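Local coordinates for histidinol dehydrogenase (Elizabethkingia anophelis NUHP1, PDB 6AN0), which probably catalyses the zinc-dependent, two-step oxidation of L-histidinol to L-histidine with NAD, the last step of histidine biosynthesis, at residues Ile149-Leu153 with Ala154-Asn158; His423-Ala426 with Val427-Leu431. All blocks are in the same frame, centred on the assembly; numbering follows the deposited sequence. Where two conformers were deposited one is given.

Following the chain from its N terminus, contact 1 comes first. It is the turn at which helix 142-154 ends and the chain heads into strand 158-163 of the mixed sheet, so it closes a short helix-to-strand loop. Contact 2 comes much later, within helix 421-435, and closes no loop; it lies within one continuous run of helix near the C terminus. The two are in series and neither nest nor cross. The centres of contacts 1 and 2 are about 41 Å apart, and the two do not touch. Contact 1 ties a helix to a sheet inside one subunit. Contact 2 joins its helix to helix 401-417 and to a zinc site shared with the second subunit.

Contact 1 (Ile149-Leu153 with Ala154-Asn158); sequences IPAQL and AGCKN
A151 O and C156 N form the bond that closes the end of this helix. C156 N lies 3.2 Å from A151 O, almost straight out beyond the C=O bond. G155 N bonds to Q152 O at 3.0 Å. This donor stands well above the carbonyl plane, 62° out of it. A longer, weak bond also runs from G155 N to A151 O. One residue earlier, A154 N to P150 O, at 2.9 Å, is an ordinary helical bond. G155 has a positive phi of 91° and two bonds return into the last turn. This is a Schellman motif, with glycine at the residue that leaves the helix.

The side chains follow the same turn. C156 holds SG beside its backbone N (chi1 -57°), which folds the sulfur back over the helix end. There C156 SG lies 3.4 Å from A151 O and 4.4 Å from A151 CB, the latter an apolar contact. Q152 bends at chi2, which brings OE1 round toward the loop. Two waters sit between Q152 OE1 and C156 O. Water 1 lies 2.9 Å from Q152 OE1 and 2.8 Å from C156 O, within hydrogen-bonding reach of both. Q152 NE2 bonds to I182 O, which fixes the rotation of the amide and presents OE1 to the waters.

Further out, A151 and A154 rest on F390, and I149 packs on helix 84-102. C156 faces P125 and I129 of strand 117-132. A151 and Q152 touch I159. N158 then pairs by backbone bonds with E127 and I129. The turn therefore carries helix 142-154 directly into strand 158-163, which runs parallel to strand 117-132 in the mixed sheet.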
loop_
_atom_site.group_PDB
_atom_site.type_symbol
_atom_site.label_atom_id
_atom_site.label_comp_id
_atom_site.label_asym_id
_atom_site.label_seq_id
_atom_site.Cartn_x
_atom_site.Cartn_y
_atom_site.Cartn_z
ATOM N N ILE A 149 -16.531 -5.245 -6.532
ATOM C CA ILE A 149 -16.431 -5.126 -7.990
ATOM C C ILE A 149 -14.963 -5.077 -8.419
ATOM O O ILE A 149 -14.577 -5.817 -9.343
ATOM C CB ILE A 149 -17.238 -3.918 -8.517
ATOM C CG1 ILE A 149 -18.738 -4.240 -8.475
ATOM C CG2 ILE A 149 -16.827 -3.570 -9.965
ATOM C CD1 ILE A 149 -19.658 -3.096 -8.926
ATOM N N PRO A 150 -14.102 -4.243 -7.829
ATOM C CA PRO A 150 -12.705 -4.265 -8.288
ATOM C C PRO A 150 -11.995 -5.569 -7.954
ATOM O O PRO A 150 -11.103 -5.985 -8.706
ATOM C CB PRO A 150 -12.065 -3.058 -7.577
ATOM C CG PRO A 150 -13.026 -2.640 -6.520
ATOM C CD PRO A 150 -14.376 -3.062 -6.979
ATOM N N ALA A 151 -12.366 -6.233 -6.849
ATOM C CA ALA A 151 -11.826 -7.564 -6.585
ATOM C C ALA A 151 -12.137 -8.519 -7.729
ATOM O O ALA A 151 -11.274 -9.294 -8.156
ATOM C CB ALA A 151 -12.392 -8.116 -5.268
ATOM N N GLN A 152 -13.377 -8.500 -8.220
ATOM C CA GLN A 152 -13.736 -9.381 -9.325
ATOM C C GLN A 152 -12.981 -9.004 -10.590
ATOM O O GLN A 152 -12.458 -9.879 -11.286
ATOM C CB GLN A 152 -15.253 -9.350 -9.558
ATOM C CG GLN A 152 -16.066 -9.994 -8.436
ATOM C CD GLN A 152 -15.974 -11.525 -8.415
ATOM O OE1 GLN A 152 -14.948 -12.113 -8.780
ATOM N NE2 GLN A 152 -17.058 -12.173 -7.992
ATOM N N LEU A 153 -12.875 -7.705 -10.874
ATOM C CA LEU A 153 -12.194 -7.255 -12.082
ATOM C C LEU A 153 -10.721 -7.624 -12.079
ATOM O O LEU A 153 -10.151 -7.910 -13.141
ATOM C CB LEU A 153 -12.342 -5.743 -12.237
ATOM C CG LEU A 153 -13.693 -5.235 -12.741
ATOM C CD1 LEU A 153 -13.742 -3.725 -12.543
ATOM C CD2 LEU A 153 -13.876 -5.591 -14.214
ATOM N N ALA A 154 -10.091 -7.603 -10.902
ATOM C CA ALA A 154 -8.688 -7.981 -10.770
ATOM C C ALA A 154 -8.450 -9.470 -10.999
ATOM O O ALA A 154 -7.305 -9.868 -11.250
ATOM C CB ALA A 154 -8.176 -7.598 -9.375
ATOM N N GLY A 155 -9.489 -10.296 -10.912
ATOM C CA GLY A 155 -9.317 -11.734 -11.030
ATOM C C GLY A 155 -9.082 -12.447 -9.717
ATOM O O GLY A 155 -8.580 -13.578 -9.721
ATOM N N CYS A 156 -9.419 -11.820 -8.592
ATOM C CA CYS A 156 -9.261 -12.458 -7.287
ATOM C C CYS A 156 -10.180 -13.678 -7.186
ATOM O O CYS A 156 -11.393 -13.562 -7.376
ATOM C CB CYS A 156 -9.575 -11.453 -6.176
ATOM S SG CYS A 156 -8.554 -9.932 -6.239
ATOM N N LYS A 157 -9.598 -14.843 -6.889
ATOM C CA LYS A 157 -10.328 -16.102 -7.019
ATOM C C LYS A 157 -11.215 -16.401 -5.815
ATOM O O LYS A 157 -12.263 -17.047 -5.959
ATOM C CB LYS A 157 -9.344 -17.258 -7.222
ATOM N N ASN A 158 -10.810 -15.978 -4.627
ATOM C CA ASN A 158 -11.518 -16.313 -3.390
ATOM C C ASN A 158 -11.862 -15.007 -2.679
ATOM O O ASN A 158 -10.988 -14.377 -2.066
ATOM C CB ASN A 158 -10.664 -17.208 -2.490
ATOM C CG ASN A 158 -10.246 -18.506 -3.164
ATOM O OD1 ASN A 158 -11.008 -19.101 -3.924
ATOM N ND2 ASN A 158 -9.025 -18.957 -2.873
HETATM O O HOH W 1 -14.031 -14.449 -7.287
HETATM O O HOH W 2 -12.310 -13.040 -10.179
#

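Contact 2 (His423-Ala426 with Val427-Leu431); sequences HKHA and VSVRL. With ZN (zinc ion), chain B.
V429 packs its CG1 over one face of the H425 ring, one turn back along the helix. The V429 side chain can be followed outward. V429 CB lies 3.8 Å from H425 O, the acceptor of V429's own helical N-H. V429 CG1 sits beside the backbone N (chi1 -64°) and rises 3.2 Å above the H425 ring plane, toward the rim. The distance from V429 CG1 to the H425 ring centroid is 3.7 Å, a CH-pi contact. V429 CG2 lies between the backbone N and the carbonyl carbon and meets A426 O at 3.4 Å. F255 of the second subunit packs on this valine.

A426 O also takes a bond from R430 NH1 at 2.9 Å, with the oxygen at the guanidinium edge. NH2 of R430 forms a salt bridge with D259 of the second subunit. At the ring edge, water 3 links H425 ND1 to S428 OG, which also bonds to E412.

H423 NE2 binds the zinc ion at 2.2 Å, and ND1 bonds to E265 of the second subunit, which probably steadies the ring. H266 and D364 of that subunit and two waters complete the coordination. The helix thus contributes one ligand to an intersubunit zinc site, predicted also to bind the substrate.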
loop_
_atom_site.group_PDB
_atom_site.type_symbol
_atom_site.label_atom_id
_atom_site.label_comp_id
_atom_site.label_asym_id
_atom_site.label_seq_id
_atom_site.Cartn_x
_atom_site.Cartn_y
_atom_site.Cartn_z
ATOM N N HIS A 423 27.962 -11.833 -6.144
ATOM C CA HIS A 423 27.206 -11.003 -7.079
ATOM C C HIS A 423 28.030 -10.701 -8.321
ATOM O O HIS A 423 27.528 -10.776 -9.449
ATOM C CB HIS A 423 26.773 -9.700 -6.402
ATOM C CG HIS A 423 25.561 -9.832 -5.536
ATOM N ND1 HIS A 423 25.571 -10.520 -4.339
ATOM C CD2 HIS A 423 24.302 -9.353 -5.686
ATOM C CE1 HIS A 423 24.371 -10.455 -3.788
ATOM N NE2 HIS A 423 23.582 -9.754 -4.586
ATOM N N LYS A 424 29.297 -10.330 -8.128
ATOM C CA LYS A 424 30.192 -10.097 -9.257
ATOM C C LYS A 424 30.400 -11.371 -10.071
ATOM O O LYS A 424 30.401 -11.336 -11.306
ATOM C CB LYS A 424 31.539 -9.574 -8.758
ATOM C CG LYS A 424 32.629 -9.590 -9.817
ATOM C CD LYS A 424 33.977 -9.162 -9.247
ATOM C CE LYS A 424 35.098 -9.411 -10.246
ATOM N NZ LYS A 424 36.392 -8.834 -9.771
ATOM N N HIS A 425 30.578 -12.506 -9.393
ATOM C CA HIS A 425 30.893 -13.743 -10.104
ATOM C C HIS A 425 29.720 -14.229 -10.953
ATOM O O HIS A 425 29.938 -14.848 -11.997
ATOM C CB HIS A 425 31.318 -14.829 -9.110
ATOM C CG HIS A 425 31.927 -16.036 -9.758
ATOM N ND1 HIS A 425 33.139 -15.997 -10.415
ATOM C CD2 HIS A 425 31.484 -17.311 -9.862
ATOM C CE1 HIS A 425 33.423 -17.199 -10.886
ATOM N NE2 HIS A 425 32.435 -18.015 -10.563
ATOM N N ALA A 426 28.480 -13.959 -10.526
ATOM C CA ALA A 426 27.321 -14.381 -11.311
ATOM C C ALA A 426 27.290 -13.700 -12.677
ATOM O O ALA A 426 26.794 -14.283 -13.651
ATOM C CB ALA A 426 26.029 -14.090 -10.543
ATOM N N VAL A 427 27.801 -12.470 -12.760
ATOM C CA VAL A 427 27.996 -11.816 -14.055
ATOM C C VAL A 427 29.210 -12.399 -14.773
ATOM O O VAL A 427 29.150 -12.734 -15.961
ATOM C CB VAL A 427 28.143 -10.290 -13.867
ATOM C CG1 VAL A 427 28.516 -9.605 -15.205
ATOM C CG2 VAL A 427 26.882 -9.686 -13.279
ATOM N N SER A 428 30.319 -12.553 -14.043
ATOM C CA SER A 428 31.571 -12.983 -14.661
ATOM C C SER A 428 31.419 -14.301 -15.415
ATOM O O SER A 428 31.966 -14.454 -16.513
ATOM C CB SER A 428 32.664 -13.093 -13.597
ATOM O OG SER A 428 32.771 -11.878 -12.871
ATOM N N VAL A 429 30.673 -15.263 -14.859
ATOM C CA VAL A 429 30.564 -16.554 -15.540
ATOM C C VAL A 429 29.815 -16.429 -16.865
ATOM O O VAL A 429 30.125 -17.145 -17.827
ATOM C CB VAL A 429 29.923 -17.615 -14.625
ATOM C CG1 VAL A 429 30.817 -17.869 -13.426
ATOM C CG2 VAL A 429 28.504 -17.208 -14.197
ATOM N N ARG A 430 28.839 -15.527 -16.956
ATOM C CA ARG A 430 28.179 -15.304 -18.243
ATOM C C ARG A 430 29.139 -14.682 -19.254
ATOM O O ARG A 430 29.222 -15.131 -20.403
ATOM C CB ARG A 430 26.940 -14.420 -18.074
ATOM C CG ARG A 430 25.629 -15.171 -17.854
ATOM C CD ARG A 430 25.288 -15.228 -16.383
ATOM N NE ARG A 430 23.939 -15.729 -16.104
ATOM C CZ ARG A 430 23.520 -16.052 -14.883
ATOM N NH1 ARG A 430 24.349 -15.913 -13.854
ATOM N NH2 ARG A 430 22.283 -16.504 -14.677
ATOM N N LEU A 431 29.871 -13.642 -18.847
ATOM C CA LEU A 431 30.776 -12.975 -19.780
ATOM C C LEU A 431 31.856 -13.923 -20.279
ATOM O O LEU A 431 32.164 -13.945 -21.475
ATOM C CB LEU A 431 31.409 -11.754 -19.121
ATOM C CG LEU A 431 30.452 -10.711 -18.558
ATOM C CD1 LEU A 431 31.234 -9.593 -17.877
ATOM C CD2 LEU A 431 29.511 -10.161 -19.641
HETATM ZN ZN ZN B . 21.538 -9.070 -4.108
HETATM O O HOH W 3 34.521 -13.241 -10.547
HETATM O O HOH W 4 19.348 -8.761 -3.845
HETATM O O HOH W 5 20.906 -11.000 -4.287
#